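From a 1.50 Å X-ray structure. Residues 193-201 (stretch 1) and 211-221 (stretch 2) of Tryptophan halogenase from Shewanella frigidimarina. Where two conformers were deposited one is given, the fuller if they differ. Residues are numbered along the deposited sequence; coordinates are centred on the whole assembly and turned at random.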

# COMPACT_ATOMS: atom_id res chain seq x y z
N HIS A 193 10.51 -4.30 24.65
CA HIS A 193 11.29 -4.69 23.49
C HIS A 193 12.32 -5.73 23.93
O HIS A 193 13.10 -5.49 24.86
N ILE A 194 12.32 -6.88 23.27
CA ILE A 194 13.33 -7.93 23.53
C ILE A 194 14.04 -8.17 22.23
O ILE A 194 13.40 -8.40 21.21
N ARG A 195 15.38 -8.08 22.24
CA ARG A 195 16.19 -8.40 21.07
C ARG A 195 16.78 -9.78 21.24
O ARG A 195 17.78 -9.93 21.97
N ASP A 196 16.18 -10.79 20.61
CA ASP A 196 16.59 -12.20 20.81
C ASP A 196 15.97 -13.13 19.78
O ASP A 196 15.08 -12.73 19.02
N HIS A 197 16.44 -14.38 19.75
CA HIS A 197 15.86 -15.43 18.91
C HIS A 197 14.86 -16.27 19.68
O HIS A 197 14.96 -16.41 20.90
N VAL A 198 13.90 -16.84 18.95
CA VAL A 198 12.94 -17.77 19.53
C VAL A 198 13.43 -19.17 19.21
O VAL A 198 13.59 -19.55 18.04
N SER A 199 13.69 -19.94 20.27
CA SER A 199 14.22 -21.29 20.11
C SER A 199 13.13 -22.34 20.03
O SER A 199 13.28 -23.34 19.31
N GLN A 200 12.06 -22.17 20.80
CA GLN A 200 10.92 -23.08 20.73
C GLN A 200 9.63 -22.32 20.80
O GLN A 200 9.55 -21.30 21.49
N ILE A 201 8.61 -22.85 20.13
CA ILE A 201 7.25 -22.39 20.23
C ILE A 201 6.47 -23.51 20.90
O ILE A 201 6.40 -24.64 20.36
N LYS A 211 3.54 -20.21 24.87
CA LYS A 211 4.72 -19.48 25.24
C LYS A 211 5.83 -19.71 24.26
O LYS A 211 5.80 -20.66 23.46
N LEU A 212 6.79 -18.80 24.27
CA LEU A 212 7.98 -18.90 23.46
C LEU A 212 9.16 -19.07 24.38
O LEU A 212 9.24 -18.42 25.41
N ILE A 213 10.07 -19.98 24.02
CA ILE A 213 11.29 -20.12 24.77
C ILE A 213 12.35 -19.43 23.93
O ILE A 213 12.61 -19.82 22.79
N THR A 214 12.87 -18.34 24.48
CA THR A 214 13.88 -17.54 23.80
C THR A 214 15.25 -18.12 24.05
O THR A 214 15.43 -18.96 24.94
N LYS A 215 16.21 -17.70 23.23
CA LYS A 215 17.57 -18.21 23.34
C LYS A 215 18.27 -17.73 24.62
O LYS A 215 19.00 -18.50 25.26
N GLN A 216 18.04 -16.48 25.02
CA GLN A 216 18.66 -15.92 26.22
C GLN A 216 17.81 -15.01 27.13
O GLN A 216 18.36 -14.35 28.01
N ASN A 217 16.50 -14.98 26.93
CA ASN A 217 15.60 -14.18 27.78
C ASN A 217 14.55 -15.03 28.47
O ASN A 217 13.49 -14.54 28.92
N GLY A 218 14.80 -16.33 28.56
CA GLY A 218 13.87 -17.24 29.21
C GLY A 218 12.58 -17.43 28.44
O GLY A 218 12.53 -17.25 27.21
N GLU A 219 11.55 -17.83 29.17
CA GLU A 219 10.22 -18.14 28.60
C GLU A 219 9.36 -16.88 28.61
O GLU A 219 9.30 -16.17 29.62
N ILE A 220 8.72 -16.60 27.47
CA ILE A 220 7.86 -15.45 27.31
C ILE A 220 6.47 -16.02 27.04
O ILE A 220 6.26 -16.62 25.96
N SER A 221 5.56 -15.83 27.98
CA SER A 221 4.20 -16.36 27.86
C SER A 221 3.28 -15.28 27.33
O SER A 221 3.49 -14.10 27.58

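The contact between these two stretches of the halogenase is an antiparallel strand pairing, interrupted by a beta bulge, in which one buried carboxylate fastens the turn at its end, with small apolar contacts beside that turn and along the strands. It illustrates a general principle: where a strand pair runs out of backbone partners, an acidic side chain can take over the amide groups that the adjoining turn leaves free.

The acid here is Asp196. Its CB points toward the second stretch, and with chi1 in t its OD2 accepts two hydrogen bonds, from the backbone Gln216 N at 2.9 Å and from the side-chain Asn217 ND2 at 2.8 Å, the latter almost linear. The other oxygen, OD1, accepts from the backbone N of His197 at 2.7 Å, so the carboxylate is held from its own stretch as well. Thr214, in p, braces the turn from within: its OG1 donates to Gly218 O at 2.8 Å and accepts from Asn217 N at 2.8 Å. Asn217, in m, also points inward, and its ND2 donates a second time, to a water at 2.7 Å. That water donates in turn to Arg195 O at 2.7 Å and to Gln216 OE1 at 3.2 Å, linking the two stretches although the Arg195 side chain itself points away.

Apolar contacts lie beside this polar knot. Ile194 (m, t) points in, its CG2 lying 3.6 Å from Asn217 ND2 while its CD1 meets Ile220 CD1, also at 3.6 Å; Ile220 adopts m, m. Farther along, Leu212 (m, t) and Ile201 (m, t) share a face of the sheet, with Ile201 CG2 3.9 Å from Leu212 CD2. Val198, in t, points sideways yet brings CG1 to 4.0 Å from Leu212 CB.

Gln200 and Ile213 share the other face, where the extended m, t glutamine places OE1 3.4 Å from Ile213 CD1. The bulge lies just before this pair: Ile213 O accepts from both Ser199 N (2.7 Å) and Gln200 N (3.1 Å), and Ile213 N returns a bond to Gln200 O at 2.9 Å. Ser199, within the bulge, points toward the second stretch, its OG, in m, resting 3.7 Å from Lys215 CB. Lys215 starts inward, but its extended all-t chain leads away, passing the His197 ring obliquely with CD 4.2 Å from His197 ND1. Its backbone is better anchored, Lys215 N donating to His197 O at 2.9 Å.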

# COMPACT_ATOMS: atom_id res chain seq x y z
CB HIS A 193 11.97 -3.45 22.94
CG HIS A 193 12.65 -3.62 21.63
ND1 HIS A 193 13.51 -2.67 21.10
CD2 HIS A 193 12.55 -4.60 20.69
CE1 HIS A 193 13.91 -3.06 19.91
NE2 HIS A 193 13.36 -4.24 19.64
CB ILE A 194 12.72 -9.24 24.02
CG1 ILE A 194 12.01 -9.05 25.34
CG2 ILE A 194 13.81 -10.33 24.13
CD1 ILE A 194 11.22 -10.26 25.78
CB ARG A 195 17.34 -7.40 20.92
CG ARG A 195 16.95 -5.98 20.54
CD ARG A 195 16.24 -5.94 19.21
NE ARG A 195 16.76 -4.88 18.34
CZ ARG A 195 17.39 -5.08 17.19
NH1 ARG A 195 17.60 -6.30 16.71
NH2 ARG A 195 17.82 -4.03 16.49
CB ASP A 196 16.13 -12.63 22.21
CG ASP A 196 16.93 -13.83 22.76
OD1 ASP A 196 17.81 -14.36 22.04
OD2 ASP A 196 16.65 -14.20 23.92
CB HIS A 197 16.95 -16.36 18.39
CG HIS A 197 18.05 -15.65 17.70
ND1 HIS A 197 19.14 -15.14 18.38
CD2 HIS A 197 18.23 -15.34 16.40
CE1 HIS A 197 19.96 -14.56 17.51
NE2 HIS A 197 19.43 -14.67 16.31
CB VAL A 198 11.53 -17.56 18.96
CG1 VAL A 198 10.56 -18.60 19.48
CG2 VAL A 198 11.06 -16.14 19.32
CB SER A 199 15.16 -21.62 21.26
OG SER A 199 16.31 -20.78 21.22
CB GLN A 200 10.88 -24.05 21.91
CG GLN A 200 12.03 -24.99 22.00
CD GLN A 200 11.96 -25.79 23.26
OE1 GLN A 200 12.75 -25.57 24.20
NE2 GLN A 200 11.02 -26.71 23.33
CB ILE A 201 6.65 -22.10 18.82
CG1 ILE A 201 7.61 -21.23 18.02
CG2 ILE A 201 5.23 -21.53 18.93
CD1 ILE A 201 7.28 -21.14 16.54
CB LYS A 211 5.16 -19.83 26.68
CG LYS A 211 5.64 -21.24 26.85
CD LYS A 211 5.86 -21.54 28.32
CE LYS A 211 6.24 -23.00 28.55
NZ LYS A 211 6.25 -23.29 30.04
CB LEU A 212 8.19 -17.65 22.62
CG LEU A 212 7.00 -17.26 21.76
CD1 LEU A 212 7.35 -16.00 21.01
CD2 LEU A 212 6.64 -18.38 20.78
CB ILE A 213 11.64 -21.59 25.08
CG1 ILE A 213 10.40 -22.32 25.58
CG2 ILE A 213 12.70 -21.58 26.12
CD1 ILE A 213 10.67 -23.67 26.18
CB THR A 214 13.87 -16.03 24.20
OG1 THR A 214 14.27 -15.85 25.57
CG2 THR A 214 12.47 -15.43 23.96
CB LYS A 215 18.37 -17.83 22.10
CG LYS A 215 19.74 -18.47 22.05
CD LYS A 215 20.31 -18.43 20.66
CE LYS A 215 21.60 -19.23 20.61
NZ LYS A 215 22.23 -19.24 19.25
CB GLN A 216 19.94 -15.17 25.83
CG GLN A 216 19.75 -13.91 25.04
CD GLN A 216 21.09 -13.30 24.63
OE1 GLN A 216 21.20 -12.07 24.45
NE2 GLN A 216 22.10 -14.15 24.46
CB ASN A 217 14.94 -13.06 26.95
CG ASN A 217 15.86 -11.88 26.70
OD1 ASN A 217 15.89 -10.92 27.48
ND2 ASN A 217 16.65 -11.96 25.63
CB GLU A 219 9.53 -19.24 29.38
CG GLU A 219 10.35 -20.49 29.56
CD GLU A 219 9.55 -21.62 30.16
OE1 GLU A 219 8.44 -21.37 30.69
OE2 GLU A 219 10.04 -22.77 30.10
CB ILE A 220 8.32 -14.56 26.14
CG1 ILE A 220 9.75 -14.07 26.34
CG2 ILE A 220 7.38 -13.34 25.96
CD1 ILE A 220 9.92 -13.10 27.50
CB SER A 221 3.69 -16.86 29.22
OG SER A 221 4.45 -17.98 29.70
O HOH W 1 18.51 -10.28 24.54